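Local coordinates for protein adenylyltransferase MntA (Shewanella oneidensis MR-1, PDB 6M6U) that neutralizes its cognate toxin HepT by transferring three AMP units in succession from ATP to a toxin tyrosine, as a Mg(2+)-dependent nucleotidyltransferase, at residues N16-L20 with V44-L50. The protein carries 2 engineered substitutions. Residues are numbered along the deposited sequence.
Sequences NIPKL and VLAADTL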
# COMPACT_ATOMS: atom_id res chain seq x y z
N ASN E 16 -18.54 8.62 23.69
CA ASN E 16 -17.08 8.69 23.69
C ASN E 16 -16.51 10.09 23.51
O ASN E 16 -15.31 10.27 23.72
CB ASN E 16 -16.51 7.77 22.59
CG ASN E 16 -16.52 6.31 22.99
OD1 ASN E 16 -15.57 5.82 23.60
ND2 ASN E 16 -17.60 5.61 22.66
N ILE E 17 -17.32 11.08 23.13
CA ILE E 17 -16.78 12.42 22.89
C ILE E 17 -17.38 13.41 23.87
O ILE E 17 -18.59 13.68 23.81
CB ILE E 17 -17.01 12.87 21.44
CG1 ILE E 17 -16.35 11.90 20.47
CG2 ILE E 17 -16.46 14.27 21.24
CD1 ILE E 17 -16.59 12.23 19.01
N PRO E 18 -16.59 13.98 24.78
CA PRO E 18 -17.14 14.97 25.71
C PRO E 18 -17.57 16.24 24.98
O PRO E 18 -16.91 16.69 24.04
CB PRO E 18 -15.97 15.25 26.66
CG PRO E 18 -14.76 14.91 25.87
CD PRO E 18 -15.16 13.74 25.00
N LYS E 19 -18.70 16.80 25.43
CA LYS E 19 -19.19 18.09 24.93
C LYS E 19 -19.38 18.07 23.42
O LYS E 19 -19.09 19.05 22.73
CB LYS E 19 -18.27 19.23 25.35
CG LYS E 19 -18.11 19.38 26.85
CD LYS E 19 -16.91 20.23 27.18
CE LYS E 19 -15.64 19.60 26.64
NZ LYS E 19 -14.55 20.59 26.52
N LEU E 20 -19.86 16.94 22.91
CA LEU E 20 -20.15 16.82 21.48
C LEU E 20 -21.22 17.82 21.08
O LEU E 20 -22.14 18.11 21.84
CB LEU E 20 -20.61 15.39 21.18
CG LEU E 20 -20.78 14.96 19.73
CD1 LEU E 20 -19.47 15.10 18.97
CD2 LEU E 20 -21.27 13.52 19.71
N VAL E 44 -17.39 15.38 13.21
CA VAL E 44 -17.91 15.77 14.51
C VAL E 44 -17.35 17.13 14.87
O VAL E 44 -16.23 17.49 14.49
CB VAL E 44 -17.59 14.74 15.61
CG1 VAL E 44 -18.41 13.47 15.42
CG2 VAL E 44 -16.10 14.41 15.61
N LEU E 45 -18.15 17.90 15.60
CA LEU E 45 -17.69 19.11 16.26
C LEU E 45 -17.96 18.95 17.74
O LEU E 45 -19.09 18.65 18.14
CB LEU E 45 -18.40 20.36 15.72
CG LEU E 45 -17.90 21.70 16.26
CD1 LEU E 45 -16.47 21.98 15.80
CD2 LEU E 45 -18.82 22.83 15.85
N ALA E 46 -16.92 19.11 18.54
CA ALA E 46 -17.02 19.14 19.99
C ALA E 46 -16.53 20.49 20.49
O ALA E 46 -15.97 21.29 19.73
CB ALA E 46 -16.23 17.99 20.63
N ALA E 47 -16.73 20.74 21.79
CA ALA E 47 -16.27 22.00 22.37
C ALA E 47 -14.77 22.17 22.23
O ALA E 47 -14.28 23.26 21.92
CB ALA E 47 -16.69 22.09 23.84
N ASP E 48 -14.01 21.10 22.46
CA ASP E 48 -12.57 21.10 22.27
C ASP E 48 -12.19 20.28 21.04
O ASP E 48 -12.95 19.41 20.59
CB ASP E 48 -11.83 20.53 23.48
CG ASP E 48 -12.19 21.22 24.77
OD1 ASP E 48 -12.29 20.52 25.80
OD2 ASP E 48 -12.38 22.45 24.76
N THR E 49 -11.00 20.56 20.52
CA THR E 49 -10.40 19.66 19.54
C THR E 49 -10.18 18.31 20.19
O THR E 49 -9.78 18.21 21.35
CB THR E 49 -9.07 20.22 19.04
OG1 THR E 49 -8.14 20.24 20.12
CG2 THR E 49 -9.23 21.63 18.50
N LEU E 50 -10.44 17.25 19.43
CA LEU E 50 -10.16 15.91 19.92
C LEU E 50 -8.66 15.65 19.84
O LEU E 50 -7.96 16.19 18.98
CB LEU E 50 -10.90 14.85 19.10
CG LEU E 50 -12.36 15.07 18.71
CD1 LEU E 50 -12.93 13.81 18.07
CD2 LEU E 50 -13.22 15.51 19.89
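Residues 16-20 turn the chain from helix 6-16 into strand 20-26 through a type II beta turn from Ile17 to Leu20, and this turn meets the end of the neighbouring antiparallel strand 40-46 in the mixed sheet of a polymerase beta-like nucleotidyltransferase fold. Leu20 and Ala46 face each other as a non-hydrogen-bonded pair, their CA atoms 4.2 Å apart. Just beyond it, Ala47 N donates a hydrogen bond to Lys19 O (3.1 Å), and the same carbonyl receives a CA-H...O contact from Ala46 CA at 3.4 Å, so the pairing of the two strands runs on into the turn. Pro18 takes the second position of the turn and Lys19 the third, where its left-handed backbone (56°/39°) meets the requirement of a type II turn.

Ile17 and Leu50 pack together between the end of strand 40-46 and helix 52-66, where Leu58 touches Ile17. Ile17 is buried: its CG2 lies 3.8 Å from Ala46 CB and 3.7 Å from Leu50 CD2, while its CD1 reaches Val44 CG2 at 4.1 Å. Leu50 comes back to this cluster because residues 47-50 curve round after the strand, with Leu50 N hydrogen-bonded to the Asp74 carboxylate. Against helix 6-16, Leu20 CD1 packs on Val44 CB (3.9 Å), and Leu13 touches both residues. The Val44 side chain is about 10 Å from that of the Mg(2+) ligand Asp71, so the contact lies outside the metal site. On the exposed side, the Lys19 side chain runs past Ala47, CB to CB 3.6 Å, and ends in a salt bridge whose NZ-to-Asp48 OD1 distance is a very short 2.4 Å.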